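Local atomic coordinates of hydrazine synthase subunit alpha (Candidatus Kuenenia stuttgartiensis, PDB entry 5C2V), a protein that forms hydrazine from hydroxylamine and ammonia as the two-heme alpha subunit of the hydrazine synthase complex. Residues 265-270 with 549-554; 358-362 with 372-376; 484-488 with 689-695; 47-51 with 227-231. All coordinates share one frame; numbering follows the deposited sequence.

Contact 1. Residues 265-270 with 549-554. With HEC (heme c), chain B.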
# COMPACT_ATOMS: atom_id res chain seq x y z
N ASP D 265 17.36 22.23 -21.54
CA ASP D 265 18.76 21.82 -21.40
C ASP D 265 18.94 20.82 -20.26
O ASP D 265 20.04 20.31 -20.05
CB ASP D 265 19.66 23.03 -21.18
CG ASP D 265 19.27 23.84 -19.96
OD1 ASP D 265 18.07 23.85 -19.61
OD2 ASP D 265 20.16 24.45 -19.34
N GLY D 266 17.86 20.53 -19.54
CA GLY D 266 17.91 19.60 -18.43
C GLY D 266 18.57 20.18 -17.19
O GLY D 266 19.24 19.47 -16.44
N ALA D 267 18.38 21.48 -16.98
CA ALA D 267 18.99 22.18 -15.86
C ALA D 267 18.24 21.99 -14.54
O ALA D 267 18.84 21.95 -13.47
CB ALA D 267 19.11 23.66 -16.17
N TYR D 268 16.91 21.88 -14.62
CA TYR D 268 16.09 21.88 -13.42
C TYR D 268 14.90 20.92 -13.48
O TYR D 268 13.75 21.35 -13.58
CB TYR D 268 15.59 23.31 -13.15
CG TYR D 268 15.02 23.55 -11.77
CD1 TYR D 268 15.85 23.65 -10.66
CD2 TYR D 268 13.65 23.74 -11.59
CE1 TYR D 268 15.33 23.88 -9.40
CE2 TYR D 268 13.13 23.98 -10.33
CZ TYR D 268 13.97 24.05 -9.24
OH TYR D 268 13.45 24.29 -7.99
N PRO D 269 15.17 19.60 -13.44
CA PRO D 269 14.06 18.64 -13.38
C PRO D 269 13.32 18.66 -12.04
O PRO D 269 13.96 18.67 -10.99
CB PRO D 269 14.75 17.29 -13.60
CG PRO D 269 16.16 17.51 -13.17
CD PRO D 269 16.48 18.93 -13.52
N ARG D 270 12.00 18.67 -12.08
CA ARG D 270 11.19 18.65 -10.87
C ARG D 270 9.90 17.85 -11.10
O ARG D 270 9.36 17.85 -12.21
CB ARG D 270 10.86 20.07 -10.42
CG ARG D 270 10.03 20.87 -11.41
CD ARG D 270 9.86 22.31 -10.99
NE ARG D 270 8.90 23.02 -11.84
CZ ARG D 270 7.61 23.15 -11.55
NH1 ARG D 270 7.12 22.63 -10.44
NH2 ARG D 270 6.81 23.81 -12.38
N ARG D 549 23.97 19.39 -15.20
CA ARG D 549 24.63 19.79 -16.44
C ARG D 549 25.97 20.42 -16.07
O ARG D 549 26.15 20.86 -14.93
CB ARG D 549 23.75 20.75 -17.24
CG ARG D 549 22.42 20.17 -17.71
CD ARG D 549 22.57 18.74 -18.23
NE ARG D 549 23.59 18.61 -19.27
CZ ARG D 549 23.38 18.79 -20.57
NH1 ARG D 549 22.16 19.10 -21.01
NH2 ARG D 549 24.37 18.65 -21.43
N PRO D 550 26.92 20.46 -17.01
CA PRO D 550 28.23 21.07 -16.75
C PRO D 550 28.14 22.49 -16.20
O PRO D 550 27.32 23.28 -16.69
CB PRO D 550 28.90 21.06 -18.13
CG PRO D 550 28.30 19.88 -18.81
CD PRO D 550 26.88 19.82 -18.34
N TYR D 551 28.93 22.78 -15.17
CA TYR D 551 29.02 24.12 -14.56
C TYR D 551 27.74 24.53 -13.82
O TYR D 551 27.73 25.50 -13.06
CB TYR D 551 29.39 25.17 -15.62
CG TYR D 551 29.39 26.59 -15.10
CD1 TYR D 551 30.41 27.05 -14.28
CD2 TYR D 551 28.37 27.47 -15.44
CE1 TYR D 551 30.41 28.35 -13.80
CE2 TYR D 551 28.36 28.77 -14.97
CZ TYR D 551 29.39 29.20 -14.15
OH TYR D 551 29.39 30.49 -13.69
N HIS D 552 26.66 23.78 -14.03
CA HIS D 552 25.41 24.06 -13.35
C HIS D 552 25.50 23.73 -11.87
O HIS D 552 26.41 23.02 -11.44
CB HIS D 552 24.26 23.27 -13.98
CG HIS D 552 23.71 23.89 -15.23
ND1 HIS D 552 24.47 24.10 -16.36
CD2 HIS D 552 22.47 24.36 -15.51
CE1 HIS D 552 23.73 24.67 -17.29
NE2 HIS D 552 22.51 24.84 -16.80
N GLY D 553 24.56 24.26 -11.11
CA GLY D 553 24.47 23.92 -9.70
C GLY D 553 23.02 23.98 -9.27
O GLY D 553 22.23 24.73 -9.84
N ARG D 554 22.67 23.20 -8.25
CA ARG D 554 21.26 23.10 -7.89
C ARG D 554 21.01 23.21 -6.39
O ARG D 554 21.71 22.62 -5.58
CB ARG D 554 20.67 21.78 -8.41
CG ARG D 554 19.19 21.64 -8.08
CD ARG D 554 18.42 20.83 -9.11
NE ARG D 554 16.98 21.01 -8.91
CZ ARG D 554 16.04 20.29 -9.53
NH1 ARG D 554 16.38 19.34 -10.38
NH2 ARG D 554 14.76 20.53 -9.28
FE HEC B . 15.36 14.80 -2.93
CHA HEC B . 12.99 12.57 -4.08
CHB HEC B . 15.42 16.31 -6.00
CHC HEC B . 18.02 16.76 -1.93
CHD HEC B . 15.48 13.15 0.08
NA HEC B . 14.38 14.50 -4.70
C1A HEC B . 13.45 13.52 -4.97
C2A HEC B . 13.03 13.66 -6.35
C3A HEC B . 13.69 14.68 -6.88
C4A HEC B . 14.56 15.24 -5.86
CMA HEC B . 13.57 15.20 -8.33
CAA HEC B . 11.99 12.76 -7.06
CBA HEC B . 10.63 13.45 -7.08
CGA HEC B . 10.05 13.56 -5.69
O1A HEC B . 9.62 14.67 -5.30
O2A HEC B . 10.04 12.53 -4.96
NB HEC B . 16.61 16.19 -3.85
C1B HEC B . 16.24 16.82 -5.03
C2B HEC B . 16.87 18.13 -5.04
C3B HEC B . 17.60 18.25 -3.92
C4B HEC B . 17.44 17.04 -3.15
CMB HEC B . 16.74 19.18 -6.16
CAB HEC B . 18.43 19.50 -3.54
CBB HEC B . 19.93 19.14 -3.53
NC HEC B . 16.50 14.97 -1.21
C1C HEC B . 17.62 15.77 -1.06
C2C HEC B . 18.21 15.47 0.23
C3C HEC B . 17.58 14.41 0.73
C4C HEC B . 16.45 14.11 -0.13
CMC HEC B . 19.55 16.04 0.75
CAC HEC B . 17.92 13.70 2.06
CBC HEC B . 18.41 12.27 1.77
ND HEC B . 14.39 13.12 -2.13
C1D HEC B . 14.60 12.64 -0.84
C2D HEC B . 13.72 11.52 -0.60
C3D HEC B . 12.93 11.34 -1.91
C4D HEC B . 13.42 12.37 -2.79
CMD HEC B . 13.60 10.68 0.69
CAD HEC B . 11.86 10.29 -2.23
CBD HEC B . 12.51 8.91 -2.24
CGD HEC B . 11.47 7.86 -2.52
O1D HEC B . 11.80 6.66 -2.37
O2D HEC B . 10.32 8.22 -2.88
O HOH W 1 15.31 22.41 -6.36

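Contact 2. Residues 358-362 with 372-376. With CA (calcium ion), chain C.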
# COMPACT_ATOMS: atom_id res chain seq x y z
N PHE D 358 -9.05 0.19 -32.41
CA PHE D 358 -8.69 1.58 -32.13
C PHE D 358 -8.99 2.49 -33.31
O PHE D 358 -8.68 2.17 -34.46
CB PHE D 358 -7.21 1.69 -31.76
CG PHE D 358 -6.91 1.39 -30.32
CD1 PHE D 358 -7.27 2.29 -29.33
CD2 PHE D 358 -6.26 0.22 -29.95
CE1 PHE D 358 -7.00 2.02 -28.00
CE2 PHE D 358 -5.99 -0.05 -28.63
CZ PHE D 358 -6.36 0.85 -27.65
N GLY D 359 -9.60 3.64 -33.02
CA GLY D 359 -9.93 4.61 -34.05
C GLY D 359 -9.87 6.03 -33.52
O GLY D 359 -9.71 6.24 -32.32
N ILE D 360 -9.99 7.01 -34.41
CA ILE D 360 -9.94 8.41 -34.00
C ILE D 360 -11.34 8.95 -33.72
O ILE D 360 -12.24 8.81 -34.55
CB ILE D 360 -9.25 9.28 -35.06
CG1 ILE D 360 -7.88 8.71 -35.41
CG2 ILE D 360 -9.12 10.72 -34.57
CD1 ILE D 360 -6.94 8.59 -34.23
N TYR D 361 -11.52 9.55 -32.55
CA TYR D 361 -12.83 10.04 -32.13
C TYR D 361 -12.74 11.42 -31.48
O TYR D 361 -11.75 11.75 -30.82
CB TYR D 361 -13.49 9.06 -31.15
CG TYR D 361 -13.74 7.68 -31.71
CD1 TYR D 361 -12.74 6.71 -31.70
CD2 TYR D 361 -14.98 7.33 -32.23
CE1 TYR D 361 -12.96 5.45 -32.21
CE2 TYR D 361 -15.21 6.07 -32.74
CZ TYR D 361 -14.20 5.13 -32.72
OH TYR D 361 -14.43 3.87 -33.23
N TRP D 362 -13.79 12.22 -31.66
CA TRP D 362 -13.94 13.47 -30.92
C TRP D 362 -14.37 13.14 -29.50
O TRP D 362 -15.33 12.40 -29.29
CB TRP D 362 -14.97 14.39 -31.58
CG TRP D 362 -14.48 15.06 -32.82
CD1 TRP D 362 -14.90 14.84 -34.10
CD2 TRP D 362 -13.46 16.07 -32.91
NE1 TRP D 362 -14.22 15.64 -34.97
CE2 TRP D 362 -13.33 16.41 -34.27
CE3 TRP D 362 -12.66 16.71 -31.96
CZ2 TRP D 362 -12.42 17.37 -34.71
CZ3 TRP D 362 -11.76 17.66 -32.40
CH2 TRP D 362 -11.64 17.98 -33.76
N ASP D 372 -18.43 11.25 -31.23
CA ASP D 372 -18.59 10.94 -32.65
C ASP D 372 -17.30 10.45 -33.30
O ASP D 372 -16.20 10.87 -32.94
CB ASP D 372 -19.11 12.17 -33.40
CG ASP D 372 -20.28 12.83 -32.70
OD1 ASP D 372 -21.43 12.44 -32.98
OD2 ASP D 372 -20.05 13.74 -31.88
N LYS D 373 -17.45 9.56 -34.28
CA LYS D 373 -16.31 8.99 -35.00
C LYS D 373 -15.69 9.96 -35.99
O LYS D 373 -16.40 10.69 -36.69
CB LYS D 373 -16.75 7.71 -35.73
CG LYS D 373 -15.62 7.01 -36.47
CD LYS D 373 -16.15 5.88 -37.35
CE LYS D 373 -17.06 6.42 -38.44
NZ LYS D 373 -17.58 5.33 -39.32
N VAL D 374 -14.36 9.97 -36.05
CA VAL D 374 -13.66 10.73 -37.08
C VAL D 374 -13.29 9.79 -38.23
O VAL D 374 -13.89 9.85 -39.30
CB VAL D 374 -12.39 11.40 -36.53
CG1 VAL D 374 -11.67 12.18 -37.62
CG2 VAL D 374 -12.73 12.30 -35.35
N TYR D 375 -12.30 8.94 -37.99
CA TYR D 375 -11.96 7.89 -38.95
C TYR D 375 -11.61 6.59 -38.22
O TYR D 375 -10.70 6.56 -37.39
CB TYR D 375 -10.79 8.34 -39.83
CG TYR D 375 -10.39 7.34 -40.89
CD1 TYR D 375 -11.11 7.24 -42.08
CD2 TYR D 375 -9.29 6.52 -40.72
CE1 TYR D 375 -10.75 6.33 -43.06
CE2 TYR D 375 -8.92 5.61 -41.70
CZ TYR D 375 -9.65 5.52 -42.86
OH TYR D 375 -9.29 4.62 -43.84
N ASP D 376 -12.33 5.52 -38.53
CA ASP D 376 -11.99 4.21 -37.99
C ASP D 376 -11.93 3.16 -39.09
O ASP D 376 -12.94 2.80 -39.69
CB ASP D 376 -13.00 3.79 -36.91
CG ASP D 376 -12.61 2.49 -36.23
OD1 ASP D 376 -13.50 1.84 -35.64
OD2 ASP D 376 -11.42 2.12 -36.27
CA CA C . -9.24 1.22 -36.54

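Contact 3. Residues 484-488 with 689-695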
# COMPACT_ATOMS: atom_id res chain seq x y z
N ALA D 484 16.13 -14.62 -6.71
CA ALA D 484 14.69 -14.63 -6.46
C ALA D 484 14.32 -15.16 -5.07
O ALA D 484 13.27 -14.82 -4.52
CB ALA D 484 13.98 -15.45 -7.53
N HIS D 485 15.19 -15.99 -4.50
CA HIS D 485 14.99 -16.52 -3.16
C HIS D 485 15.40 -15.49 -2.10
O HIS D 485 15.08 -15.64 -0.92
CB HIS D 485 15.78 -17.81 -2.97
CG HIS D 485 17.25 -17.66 -3.23
ND1 HIS D 485 17.77 -17.52 -4.49
CD2 HIS D 485 18.31 -17.64 -2.38
CE1 HIS D 485 19.09 -17.41 -4.41
NE2 HIS D 485 19.44 -17.48 -3.14
N LEU D 486 16.10 -14.45 -2.54
CA LEU D 486 16.56 -13.38 -1.66
C LEU D 486 15.62 -12.18 -1.70
O LEU D 486 14.52 -12.25 -2.26
CB LEU D 486 17.98 -12.95 -2.04
CG LEU D 486 19.02 -14.07 -2.02
CD1 LEU D 486 20.37 -13.57 -2.51
CD2 LEU D 486 19.13 -14.67 -0.63
N LEU D 487 16.05 -11.08 -1.08
CA LEU D 487 15.25 -9.87 -0.94
C LEU D 487 14.81 -9.25 -2.27
O LEU D 487 13.74 -8.66 -2.36
CB LEU D 487 16.02 -8.83 -0.13
CG LEU D 487 16.62 -9.32 1.19
CD1 LEU D 487 17.28 -8.18 1.94
CD2 LEU D 487 15.55 -9.99 2.04
N GLY D 488 15.66 -9.39 -3.29
CA GLY D 488 15.42 -8.74 -4.57
C GLY D 488 14.20 -9.22 -5.33
O GLY D 488 13.50 -8.43 -5.96
N TYR D 689 27.03 -14.76 1.15
CA TYR D 689 26.12 -13.81 0.54
C TYR D 689 24.68 -14.31 0.61
O TYR D 689 23.77 -13.55 0.94
CB TYR D 689 26.50 -13.54 -0.92
CG TYR D 689 25.71 -12.42 -1.56
CD1 TYR D 689 24.54 -12.67 -2.26
CD2 TYR D 689 26.14 -11.10 -1.44
CE1 TYR D 689 23.82 -11.65 -2.84
CE2 TYR D 689 25.42 -10.07 -2.02
CZ TYR D 689 24.26 -10.34 -2.72
OH TYR D 689 23.55 -9.32 -3.29
N ASN D 690 24.48 -15.59 0.30
CA ASN D 690 23.16 -16.20 0.38
C ASN D 690 22.62 -16.16 1.80
O ASN D 690 21.42 -15.95 2.02
CB ASN D 690 23.20 -17.64 -0.12
CG ASN D 690 23.23 -17.73 -1.64
OD1 ASN D 690 22.19 -17.60 -2.29
ND2 ASN D 690 24.40 -17.97 -2.20
N SER D 691 23.50 -16.37 2.77
CA SER D 691 23.11 -16.34 4.18
C SER D 691 22.70 -14.93 4.61
O SER D 691 21.62 -14.74 5.17
CB SER D 691 24.26 -16.83 5.06
OG SER D 691 24.58 -18.18 4.78
N LEU D 692 23.55 -13.95 4.33
CA LEU D 692 23.34 -12.59 4.80
C LEU D 692 22.14 -11.90 4.14
O LEU D 692 21.54 -11.00 4.72
CB LEU D 692 24.60 -11.76 4.58
CG LEU D 692 25.79 -12.15 5.46
CD1 LEU D 692 27.07 -11.46 5.00
CD2 LEU D 692 25.50 -11.83 6.92
N LEU D 693 21.81 -12.32 2.92
CA LEU D 693 20.71 -11.70 2.17
C LEU D 693 19.39 -12.44 2.34
O LEU D 693 18.39 -12.10 1.70
CB LEU D 693 21.07 -11.59 0.69
CG LEU D 693 21.86 -10.35 0.26
CD1 LEU D 693 21.11 -9.08 0.62
CD2 LEU D 693 23.27 -10.33 0.85
N GLU D 694 19.39 -13.46 3.19
CA GLU D 694 18.19 -14.27 3.44
C GLU D 694 17.04 -13.45 4.02
O GLU D 694 17.24 -12.65 4.94
CB GLU D 694 18.53 -15.43 4.39
CG GLU D 694 17.36 -16.33 4.73
CD GLU D 694 17.74 -17.46 5.66
OE1 GLU D 694 18.91 -17.50 6.10
OE2 GLU D 694 16.87 -18.31 5.96
N PRO D 695 15.82 -13.65 3.49
CA PRO D 695 14.61 -12.99 3.97
C PRO D 695 14.21 -13.43 5.38
O PRO D 695 14.68 -14.46 5.86
CB PRO D 695 13.54 -13.41 2.95
CG PRO D 695 14.30 -13.87 1.75
CD PRO D 695 15.56 -14.46 2.28

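Contact 4. Residues 47-51 with 227-231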
# COMPACT_ATOMS: atom_id res chain seq x y z
N GLN D 47 2.60 -2.77 -25.15
CA GLN D 47 2.92 -3.40 -23.88
C GLN D 47 4.38 -3.20 -23.51
O GLN D 47 4.77 -3.36 -22.35
CB GLN D 47 2.58 -4.89 -23.92
CG GLN D 47 3.54 -5.72 -24.76
CD GLN D 47 3.27 -5.64 -26.25
OE1 GLN D 47 2.22 -5.17 -26.68
NE2 GLN D 47 4.23 -6.10 -27.05
N ASN D 48 5.20 -2.85 -24.50
CA ASN D 48 6.62 -2.59 -24.29
C ASN D 48 6.96 -1.11 -24.13
O ASN D 48 8.13 -0.73 -24.09
CB ASN D 48 7.44 -3.19 -25.44
CG ASN D 48 7.62 -4.69 -25.29
OD1 ASN D 48 7.35 -5.46 -26.22
ND2 ASN D 48 8.07 -5.12 -24.12
N TYR D 49 5.92 -0.27 -24.06
CA TYR D 49 6.05 1.18 -23.90
C TYR D 49 7.00 1.53 -22.75
O TYR D 49 7.00 0.84 -21.73
CB TYR D 49 4.67 1.79 -23.63
CG TYR D 49 4.39 3.12 -24.29
CD1 TYR D 49 3.78 3.18 -25.54
CD2 TYR D 49 4.69 4.32 -23.66
CE1 TYR D 49 3.50 4.39 -26.14
CE2 TYR D 49 4.43 5.53 -24.25
CZ TYR D 49 3.83 5.56 -25.50
OH TYR D 49 3.56 6.77 -26.09
N PRO D 50 7.82 2.59 -22.89
CA PRO D 50 8.04 3.55 -23.98
C PRO D 50 8.73 2.97 -25.21
O PRO D 50 8.72 3.62 -26.26
CB PRO D 50 8.92 4.61 -23.34
CG PRO D 50 9.70 3.86 -22.35
CD PRO D 50 8.75 2.84 -21.78
N HIS D 51 9.31 1.78 -25.10
CA HIS D 51 10.10 1.30 -26.22
C HIS D 51 9.09 0.68 -27.15
O HIS D 51 8.63 -0.44 -26.97
CB HIS D 51 11.15 0.28 -25.75
CG HIS D 51 11.93 -0.36 -26.85
ND1 HIS D 51 12.95 0.29 -27.51
CD2 HIS D 51 11.87 -1.60 -27.39
CE1 HIS D 51 13.47 -0.52 -28.42
NE2 HIS D 51 12.83 -1.67 -28.36
N SER D 227 13.76 4.80 -18.15
CA SER D 227 13.30 5.51 -19.34
C SER D 227 12.59 6.83 -19.05
O SER D 227 11.63 6.88 -18.27
CB SER D 227 12.38 4.61 -20.15
OG SER D 227 13.08 3.48 -20.65
N ASN D 228 13.07 7.89 -19.69
CA ASN D 228 12.34 9.15 -19.77
C ASN D 228 11.74 9.28 -21.17
O ASN D 228 12.44 9.07 -22.16
CB ASN D 228 13.25 10.34 -19.47
CG ASN D 228 13.57 10.47 -18.00
OD1 ASN D 228 12.80 10.04 -17.14
ND2 ASN D 228 14.70 11.09 -17.69
N PHE D 229 10.46 9.60 -21.25
CA PHE D 229 9.78 9.57 -22.55
C PHE D 229 8.59 10.51 -22.66
O PHE D 229 8.22 11.18 -21.70
CB PHE D 229 9.32 8.14 -22.84
CG PHE D 229 8.40 7.56 -21.80
CD1 PHE D 229 8.91 6.96 -20.66
CD2 PHE D 229 7.03 7.62 -21.96
CE1 PHE D 229 8.07 6.43 -19.70
CE2 PHE D 229 6.18 7.09 -21.01
CZ PHE D 229 6.70 6.49 -19.88
N ASP D 230 8.00 10.52 -23.85
CA ASP D 230 6.85 11.37 -24.19
C ASP D 230 7.01 12.83 -23.78
O ASP D 230 6.27 13.32 -22.93
CB ASP D 230 5.58 10.79 -23.55
CG ASP D 230 5.18 9.46 -24.15
OD1 ASP D 230 5.99 8.88 -24.91
OD2 ASP D 230 4.05 9.00 -23.88
N PRO D 231 7.98 13.54 -24.39
CA PRO D 231 8.18 14.96 -24.08
C PRO D 231 7.11 15.85 -24.71
O PRO D 231 6.63 15.56 -25.81
CB PRO D 231 9.56 15.25 -24.67
CG PRO D 231 9.67 14.31 -25.82
CD PRO D 231 8.93 13.06 -25.41

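Contact 1. Residues 265-270 with 549-554
R554 leaves its backbone with CG opposite the main-chain N (chi1 -179°) and then bends at chi2, which carries its guanidinium across to Y268 and P269 of 265-270. Y268 adopts a similar first torsion (chi1 -165°) and turns one ring face to that group. The two planes lie 40° apart, and R554 CZ stands 4.0 Å from the ring centroid, a cation-pi contact. On the opposite face of the guanidinium sits methyl CMB of the heme, 3.3 Å from R554 NE. The end of the arginine is gripped as well: NH1 and NH2 both donate to the carbonyl O of P269, at 2.6 and 2.7 Å, and this oxygen lies in the guanidinium plane. Two bonds to one atom and a group on either face together fix the rotation of the guanidinium.

Farther along, R549 bends at chi2 and chi3 so that NH1 meets the D265 carbonyl O at 2.6 Å, while its NE and NH2 form salt bridges to D524 and D219. H552 ND1 bonds P550 O within the type II turn 549-552, leaving NE2 a weak bond to D265 OD2 (3.5 Å) and CD2 against A267 CB. The arrangement joins the loop between two propeller strands to the middle domain, and its arginine, sandwiched between tyrosine and porphyrin methyl, belongs to the pocket of the pentacoordinated, Y564-ligated heme c.

Contact 2. Residues 358-362 with 372-376
Y361 and K373 lie side by side on one face of an antiparallel beta hairpin, the outer two strands of a four-stranded propeller blade. They form a non-hydrogen-bonded pair, and the aliphatic start of the lysine runs obliquely past the tyrosine ring, K373 CB being 3.7 Å from Y361 CE2. V374, where the chain turns a corner, directs its side chain at 358-362. Its CG1 stands opposite the backbone N (chi1 -180°), which sets CG2 over the face of W362 in a CH-pi contact, 3.9 Å from the centroid of the five-membered ring; V374 CB also packs on I360 CG2.

Both V374 and Y375 face I360, a classic beta bulge: I360 O accepts from V374 N at 2.8 Å and only weakly from Y375 N, whereas I360 N donates to Y375 O at 3.1 Å. Next to the bulge, W362 N donates to D372 O, tying the segments together at the other end.

Beyond Y375, D376 points its carboxylate back toward F358, its plane turned 56° from the Y361 ring. There a calcium ion, whose site is completed by D377, W380 and D382, is bound by the backbone O of F358 and by D376 OD2, each at 2.4 Å.

Contact 3. Residues 484-488 with 689-695
L486 and L487 sit in an irregular loop that runs past the end of the helix formed by 687-692, with the CA atoms of L486 and E694 5.4 Å apart. No backbone hydrogen bond joins the two segments; L693 N still bonds back to Y689 O before the chain leaves the helix towards P695. The leucines reach over this exit from two directions. L486 puts CD1 against L693 CB (3.8 Å) and the Y689 ring carbon CE1 (4.0 Å), while its CD2 lies beside the carbonyl O of L693. L487 straddles the same carbonyl, with CD1 on L693 CD1 and CD2 on the P695 ring. P695 in turn lays its CG against the backbone O of H485.

At the margin of this apolar patch a single polar bond crosses. H485 CG lies between its backbone N and carbonyl carbon (chi1 57°), swinging the imidazole out to N690, where NE2 donates to OD1 at 2.9 Å with a nearly straight angle of 170°. Ring and amide are almost coplanar, 17° apart, and OD1 lies at the ring edge, close to the imidazole plane. The other end of the amide, ND2, is held by S686 O.

The contact joins the middle domain to the cytochrome c domain: helix 751-762 packs on Y689 and L693 through W760, and V679 of strand 678-679 touches both H485 and N690.

Contact 4. Residues 47-51 with 227-231
P50 lays its CB over one face of the F229 ring, 3.7 Å from the centroid, a CH-pi contact in which the two side chains cross at about a right angle. The methylene is displaced towards the CG side of the ring, lying 3.4 Å from F229 CG, and the next carbon, P50 CG, continues to S227 CB at 3.5 Å. F229 presents this face to the proline by setting CG between the backbone N and the carbonyl carbon (chi1 58°). The peptide bond before P50 is cis, and Y49 extends from it beside the same phenylalanine; the two aromatic planes are 77° apart and meet obliquely, with Y49 CE2 4.0 Å from F229 CE2.

Strand 228-233 is an edge strand of one four-stranded blade of the six-bladed propeller, and 47-51 belongs to a long loop between two strands of another blade. Strands 124-131 and 285-291 of further blades also touch D230, consistent with a place near the propeller axis. Here Y49 OH donates to D230 OD2 at 3.2 Å, from the syn side of a carboxylate whose plane stands perpendicular to the phenol ring. D230 OD2 also accepts from the backbone N of Q288, and R126 makes a weak, long ion pair with D230 OD1.

Overall arrangement
Contacts 2 and 4 lie in the beta-propeller, contact 1 joins the propeller to the middle domain, and contact 3 joins the middle domain to the cytochrome c domain. Contact 1 touches the pentacoordinated heme directly, R554 lying about 4 Å from the axial ligand Y564 between side chains. Contact 4 is its closest neighbour, with centres 22 Å apart and nearest atoms about 7 Å. Contact 2, with its calcium ion, stands 41 Å from contact 1 between centres, although in sequence it is nested within the loop that contact 1 closes. Contact 3, its centre 38 Å from that of contact 1, lies near the bis-histidine heme, the side chain of E694 coming to about 9 Å from that heme.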